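Long-range contacts in Glucose/sorbosone dehydrogenases (PDB 2G8S), which belongs to the glucose/sorbosone dehydrogenase family of beta-propeller proteins and carries a bound calcium ion: residues L17-A22 with T35-E40; Y335-T340 with L347-P352. All coordinates share one frame; numbering follows the deposited sequence.

Contact 1. Residues L17-A22 with T35-E40; sequences LDHPWA and TLRGGE. With EDO (1,2-ethanediol), chain F; EDO (1,2-ethanediol), chain H.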
loop_
_atom_site.group_PDB
_atom_site.type_symbol
_atom_site.label_atom_id
_atom_site.label_comp_id
_atom_site.label_asym_id
_atom_site.label_seq_id
_atom_site.Cartn_x
_atom_site.Cartn_y
_atom_site.Cartn_z
ATOM N N LEU A 17 8.223 -15.354 -9.451
ATOM C CA LEU A 17 7.048 -14.488 -9.504
ATOM C C LEU A 17 7.426 -13.183 -10.187
ATOM O O LEU A 17 8.309 -12.458 -9.710
ATOM C CB LEU A 17 6.508 -14.201 -8.098
ATOM C CG LEU A 17 5.948 -15.388 -7.304
ATOM C CD1 LEU A 17 5.607 -14.939 -5.904
ATOM C CD2 LEU A 17 4.726 -16.009 -7.974
ATOM N N ASP A 18 6.761 -12.876 -11.299
ATOM C CA ASP A 18 7.051 -11.668 -12.065
ATOM C C ASP A 18 6.445 -10.431 -11.398
ATOM O O ASP A 18 5.266 -10.136 -11.601
ATOM C CB ASP A 18 6.520 -11.841 -13.493
ATOM C CG ASP A 18 6.957 -10.728 -14.438
ATOM O OD1 ASP A 18 7.610 -9.757 -14.001
ATOM O OD2 ASP A 18 6.635 -10.835 -15.640
ATOM N N HIS A 19 7.252 -9.729 -10.605
ATOM C CA HIS A 19 6.829 -8.504 -9.912
ATOM C C HIS A 19 5.502 -8.621 -9.148
ATOM O O HIS A 19 4.533 -7.909 -9.444
ATOM C CB HIS A 19 6.827 -7.328 -10.888
ATOM C CG HIS A 19 8.200 -6.931 -11.315
ATOM N ND1 HIS A 19 8.859 -7.539 -12.364
ATOM C CD2 HIS A 19 9.068 -6.030 -10.792
ATOM C CE1 HIS A 19 10.059 -6.998 -12.491
ATOM N NE2 HIS A 19 10.214 -6.089 -11.546
ATOM N N PRO A 20 5.467 -9.490 -8.130
ATOM C CA PRO A 20 4.269 -9.559 -7.292
ATOM C C PRO A 20 4.104 -8.229 -6.557
ATOM O O PRO A 20 5.102 -7.578 -6.243
ATOM C CB PRO A 20 4.596 -10.688 -6.311
ATOM C CG PRO A 20 6.100 -10.728 -6.268
ATOM C CD PRO A 20 6.534 -10.390 -7.657
ATOM N N TRP A 21 2.867 -7.817 -6.301
ATOM C CA TRP A 21 2.636 -6.544 -5.619
ATOM C C TRP A 21 1.988 -6.701 -4.252
ATOM O O TRP A 21 2.328 -5.966 -3.314
ATOM C CB TRP A 21 1.792 -5.601 -6.481
ATOM C CG TRP A 21 2.033 -4.119 -6.198
ATOM C CD1 TRP A 21 3.015 -3.342 -6.729
ATOM C CD2 TRP A 21 1.261 -3.258 -5.342
ATOM N NE1 TRP A 21 2.918 -2.054 -6.253
ATOM C CE2 TRP A 21 1.843 -1.970 -5.408
ATOM C CE3 TRP A 21 0.134 -3.447 -4.528
ATOM C CZ2 TRP A 21 1.329 -0.871 -4.696
ATOM C CZ3 TRP A 21 -0.371 -2.357 -3.809
ATOM C CH2 TRP A 21 0.229 -1.091 -3.899
ATOM N N ALA A 22 1.048 -7.637 -4.148
ATOM C CA ALA A 22 0.292 -7.822 -2.907
ATOM C C ALA A 22 -0.173 -9.248 -2.749
ATOM O O ALA A 22 -0.206 -10.022 -3.710
ATOM C CB ALA A 22 -0.908 -6.882 -2.859
ATOM N N THR A 35 -1.196 -10.760 -6.458
ATOM C CA THR A 35 -1.220 -9.966 -7.682
ATOM C C THR A 35 0.174 -9.904 -8.279
ATOM O O THR A 35 1.153 -9.747 -7.557
ATOM C CB THR A 35 -1.692 -8.523 -7.438
ATOM O OG1 THR A 35 -0.934 -7.940 -6.365
ATOM C CG2 THR A 35 -3.172 -8.490 -7.113
ATOM N N LEU A 36 0.247 -10.079 -9.595
ATOM C CA LEU A 36 1.476 -9.859 -10.341
ATOM C C LEU A 36 1.242 -8.614 -11.172
ATOM O O LEU A 36 0.244 -8.524 -11.885
ATOM C CB LEU A 36 1.796 -11.050 -11.240
ATOM C CG LEU A 36 1.968 -12.398 -10.548
ATOM C CD1 LEU A 36 2.168 -13.445 -11.618
ATOM C CD2 LEU A 36 3.151 -12.382 -9.567
ATOM N N ARG A 37 2.151 -7.653 -11.053
ATOM C CA ARG A 37 1.884 -6.289 -11.520
ATOM C C ARG A 37 1.621 -6.191 -13.024
ATOM O O ARG A 37 0.932 -5.279 -13.477
ATOM C CB ARG A 37 2.989 -5.322 -11.080
ATOM C CG ARG A 37 2.517 -3.871 -10.984
ATOM C CD ARG A 37 3.562 -2.956 -10.350
ATOM N NE ARG A 37 4.611 -2.580 -11.297
ATOM C CZ ARG A 37 5.908 -2.844 -11.153
ATOM N NH1 ARG A 37 6.366 -3.479 -10.081
ATOM N NH2 ARG A 37 6.759 -2.454 -12.088
ATOM N N GLY A 38 2.148 -7.143 -13.786
ATOM C CA GLY A 38 1.908 -7.181 -15.225
ATOM C C GLY A 38 0.449 -7.424 -15.586
ATOM O O GLY A 38 0.049 -7.201 -16.736
ATOM N N GLY A 39 -0.345 -7.892 -14.616
ATOM C CA GLY A 39 -1.794 -7.987 -14.780
ATOM C C GLY A 39 -2.475 -9.293 -14.415
ATOM O O GLY A 39 -3.670 -9.449 -14.671
ATOM N N GLU A 40 -1.735 -10.208 -13.793
ATOM C CA GLU A 40 -2.268 -11.519 -13.419
ATOM C C GLU A 40 -2.564 -11.618 -11.930
ATOM O O GLU A 40 -1.752 -11.179 -11.104
ATOM C CB GLU A 40 -1.273 -12.614 -13.771
ATOM C CG GLU A 40 -1.089 -12.793 -15.271
ATOM C CD GLU A 40 0.000 -13.779 -15.630
ATOM O OE1 GLU A 40 0.699 -14.302 -14.731
ATOM O OE2 GLU A 40 0.169 -14.027 -16.838
HETATM C C1 EDO F . 2.401 -2.773 -1.978
HETATM O O1 EDO F . 2.845 -3.975 -1.355
HETATM C C2 EDO F . 3.036 -1.555 -1.319
HETATM O O2 EDO F . 4.462 -1.677 -1.421
HETATM C C1 EDO H . 4.606 -17.159 -12.648
HETATM O O1 EDO H . 4.448 -17.158 -14.069
HETATM C C2 EDO H . 4.349 -15.765 -12.085
HETATM O O2 EDO H . 5.130 -14.773 -12.765
HETATM O O HOH W 1 3.871 -9.396 -13.820
#

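Contact 2. Residues Y335-T340 with L347-P352; sequences YLYVLT and LLKVSP. With EDO (1,2-ethanediol), chain L.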
loop_
_atom_site.group_PDB
_atom_site.type_symbol
_atom_site.label_atom_id
_atom_site.label_comp_id
_atom_site.label_asym_id
_atom_site.label_seq_id
_atom_site.Cartn_x
_atom_site.Cartn_y
_atom_site.Cartn_z
ATOM N N TYR A 335 3.248 -16.085 11.253
ATOM C CA TYR A 335 4.472 -15.924 10.479
ATOM C C TYR A 335 4.416 -14.630 9.675
ATOM O O TYR A 335 3.330 -14.106 9.409
ATOM C CB TYR A 335 4.658 -17.119 9.536
ATOM C CG TYR A 335 5.212 -18.336 10.233
ATOM C CD1 TYR A 335 6.566 -18.685 10.111
ATOM C CD2 TYR A 335 4.385 -19.145 11.003
ATOM C CE1 TYR A 335 7.087 -19.811 10.772
ATOM C CE2 TYR A 335 4.893 -20.280 11.664
ATOM C CZ TYR A 335 6.233 -20.600 11.537
ATOM O OH TYR A 335 6.720 -21.714 12.196
ATOM N N LEU A 336 5.583 -14.122 9.292
ATOM C CA LEU A 336 5.658 -12.996 8.365
ATOM C C LEU A 336 5.737 -13.537 6.948
ATOM O O LEU A 336 6.476 -14.479 6.691
ATOM C CB LEU A 336 6.893 -12.148 8.665
ATOM C CG LEU A 336 6.857 -10.673 8.292
ATOM C CD1 LEU A 336 5.847 -9.948 9.203
ATOM C CD2 LEU A 336 8.262 -10.083 8.456
ATOM N N TYR A 337 4.969 -12.935 6.042
ATOM C CA TYR A 337 4.973 -13.306 4.627
ATOM C C TYR A 337 5.480 -12.123 3.823
ATOM O O TYR A 337 5.055 -10.992 4.040
ATOM C CB TYR A 337 3.584 -13.743 4.167
ATOM C CG TYR A 337 3.213 -15.093 4.741
ATOM C CD1 TYR A 337 3.387 -16.262 4.000
ATOM C CD2 TYR A 337 2.726 -15.207 6.046
ATOM C CE1 TYR A 337 3.072 -17.500 4.533
ATOM C CE2 TYR A 337 2.406 -16.460 6.599
ATOM C CZ TYR A 337 2.578 -17.600 5.823
ATOM O OH TYR A 337 2.276 -18.851 6.325
ATOM N N VAL A 338 6.409 -12.394 2.913
ATOM C CA VAL A 338 7.141 -11.327 2.231
ATOM C C VAL A 338 7.138 -11.578 0.730
ATOM O O VAL A 338 7.360 -12.701 0.291
ATOM C CB VAL A 338 8.608 -11.225 2.756
ATOM C CG1 VAL A 338 9.406 -10.152 2.018
ATOM C CG2 VAL A 338 8.626 -10.943 4.258
ATOM N N LEU A 339 6.880 -10.520 -0.039
ATOM C CA LEU A 339 6.958 -10.574 -1.507
ATOM C C LEU A 339 8.094 -9.685 -1.970
ATOM O O LEU A 339 8.240 -8.548 -1.494
ATOM C CB LEU A 339 5.654 -10.071 -2.144
ATOM C CG LEU A 339 4.419 -10.963 -2.004
ATOM C CD1 LEU A 339 3.198 -10.178 -2.434
ATOM C CD2 LEU A 339 4.552 -12.271 -2.814
ATOM N N THR A 340 8.914 -10.202 -2.881
ATOM C CA THR A 340 10.035 -9.429 -3.398
ATOM C C THR A 340 9.701 -8.781 -4.745
ATOM O O THR A 340 8.895 -9.318 -5.515
ATOM C CB THR A 340 11.309 -10.280 -3.521
ATOM O OG1 THR A 340 11.156 -11.234 -4.577
ATOM C CG2 THR A 340 11.590 -10.998 -2.213
ATOM N N LEU A 347 7.818 -15.418 -2.907
ATOM C CA LEU A 347 6.993 -15.369 -1.706
ATOM C C LEU A 347 7.778 -16.099 -0.627
ATOM O O LEU A 347 8.123 -17.275 -0.798
ATOM C CB LEU A 347 5.661 -16.070 -1.951
ATOM C CG LEU A 347 4.780 -16.352 -0.727
ATOM C CD1 LEU A 347 4.222 -15.066 -0.114
ATOM C CD2 LEU A 347 3.663 -17.320 -1.127
ATOM N N LEU A 348 8.064 -15.385 0.466
ATOM C CA LEU A 348 8.879 -15.900 1.558
ATOM C C LEU A 348 8.062 -16.005 2.830
ATOM O O LEU A 348 7.218 -15.153 3.097
ATOM C CB LEU A 348 10.042 -14.948 1.828
ATOM C CG LEU A 348 10.920 -14.516 0.649
ATOM C CD1 LEU A 348 11.897 -13.412 1.046
ATOM C CD2 LEU A 348 11.671 -15.713 0.094
ATOM N N LYS A 349 8.337 -17.053 3.609
ATOM C CA LYS A 349 7.745 -17.238 4.933
ATOM C C LYS A 349 8.881 -17.075 5.933
ATOM O O LYS A 349 9.884 -17.806 5.876
ATOM C CB LYS A 349 7.111 -18.630 5.040
ATOM C CG LYS A 349 6.431 -18.938 6.381
ATOM C CD LYS A 349 5.691 -20.262 6.283
ATOM C CE LYS A 349 5.005 -20.632 7.588
ATOM N NZ LYS A 349 4.258 -21.916 7.458
ATOM N N VAL A 350 8.726 -16.103 6.830
ATOM C CA VAL A 350 9.834 -15.625 7.654
ATOM C C VAL A 350 9.485 -15.729 9.137
ATOM O O VAL A 350 8.355 -15.450 9.534
ATOM C CB VAL A 350 10.199 -14.155 7.280
ATOM C CG1 VAL A 350 11.393 -13.660 8.094
ATOM C CG2 VAL A 350 10.489 -14.015 5.778
ATOM N N SER A 351 10.460 -16.156 9.937
ATOM C CA SER A 351 10.281 -16.288 11.378
ATOM C C SER A 351 11.609 -16.010 12.102
ATOM O O SER A 351 12.679 -16.131 11.512
ATOM C CB SER A 351 9.736 -17.681 11.719
ATOM O OG SER A 351 10.501 -18.697 11.089
ATOM N N PRO A 352 11.543 -15.599 13.379
ATOM C CA PRO A 352 12.777 -15.311 14.119
ATOM C C PRO A 352 13.455 -16.570 14.655
ATOM O O PRO A 352 12.792 -17.582 14.883
ATOM C CB PRO A 352 12.276 -14.472 15.298
ATOM C CG PRO A 352 10.900 -14.977 15.556
ATOM C CD PRO A 352 10.338 -15.388 14.199
HETATM C C1 EDO L . 2.914 -23.468 4.068
HETATM O O1 EDO L . 4.027 -22.990 4.829
HETATM C C2 EDO L . 1.748 -22.501 4.201
HETATM O O2 EDO L . 2.240 -21.182 4.461
#

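Contact 1. Residues L17-A22 with T35-E40
The carbonyl oxygen of T35 is held by two neighbouring groups of one strand. W21 N donates to T35 O at 2.9 Å, and P20 CA brings a C-H to T35 O at 3.1 Å. Proline suits this place because P20 faces L36 in a non-hydrogen-bonded antiparallel pair, where no N-H toward the partner strand is needed. In the conformer modelled for L36, CD2 meets P20 CB at 3.9 Å. T35 N in turn donates to A22 O. The T35 hydroxyl lies between the backbone N and the carbonyl carbon (chi1 51°), where OG1 takes a weak, bent bond from A22 N at 3.0 Å; its stronger partner is L69 O, in the next sheet. Beyond the paired strands, R37 N donates to H19 O at 2.9 Å in a nearly straight bond (163°), and a water bridges D18 O to G38 N. H19 ND1 donates in its ring plane to D18 OD1 at 3.0 Å, for the D18 conformer modelled, which would help fix the imidazole's rotation. In the conformer modelled for R37, the chain bends at CG-CD, CD lies 3.7 Å from W21 CD1 and NH1 3.8 Å from H19 CD2, the guanidinium turned 74° from the histidine ring, and NE and NH2 donate to the carbonyls of G66 and G64. G39, whose backbone angles favour glycine, forms a classic beta bulge with E40 opposite L36. Strands 20-25 and 32-36 open a four-stranded antiparallel sheet, a beta-propeller blade. Within it, backbone bonds and a water join the segments, while T35 OG1 and R37 carry hydrogen bonding on to L69, G66 and G64.

Contact 2. Residues Y335-T340 with L347-P352
L336 and V350, like V338 and L348, form hydrogen-bonded antiparallel pairs, each joined by two backbone bonds. V350 N reaches L336 O at 2.8 Å, and L348 N reaches V338 O at 2.8 Å. In the non-hydrogen-bonded pairs between and beyond them, the CA atoms of Y337, K349 and L347 add C-H contacts to carbonyl oxygens.

Apolar contacts divide between the two faces. On the face of L336, V338, L348 and V350, the valines meet diagonally, V338 CG2 lying 3.9 Å from V350 CG2; their beta-branched side chains suit extended backbone. On the other face, L339 CD2 touches L347 CD1 at 3.9 Å, next to strand 20-25.

The aromatic contacts centre on K349, whose chain, with CG anti to the backbone N (chi1 -179°) and extended beyond it, runs alongside Y337 and across Y335. K349 CE sits over one face of the Y335 ring, 3.6 Å from its centroid, as a CH-pi contact. The ammonium follows in cation-pi geometry, K349 NZ being 4.5 Å from that centroid and 7° off the ring normal. S351 CB approaches the same tyrosine obliquely.

Polar bonds gather at the tips of K349 and Y337. K349 NZ donates to O1 of an ethanediol at 2.8 Å, and O2 of the same molecule, in the plane of the Y337 ring, donates to Y337 OH at 3.0 Å. That hydroxyl also bonds to D333, which lies just before the strand.

The alternation of hydrogen-bonded and non-hydrogen-bonded pairs is that of an antiparallel beta hairpin, here the two central strands of a four-stranded propeller blade.

Overall arrangement
From the N terminus, strand 8-17 first lies at the edge of the sheet that also holds the last strands of the chain, pairing with strand 345-352. The chain then turns into the next sheet, where contact 1 closes the short loop between strands 20-25 and 32-36. Four further sheets intervene before contact 2 closes the loop between 336-340 and 345-352. The two contacts are thus in series, neither nested nor crossed, yet they meet in space: P20 packs on T340 and L339, and L17 on L347. Together they lie where the N-terminal and C-terminal parts of the chain meet to close the ring, the N-terminal strand completing the final blade.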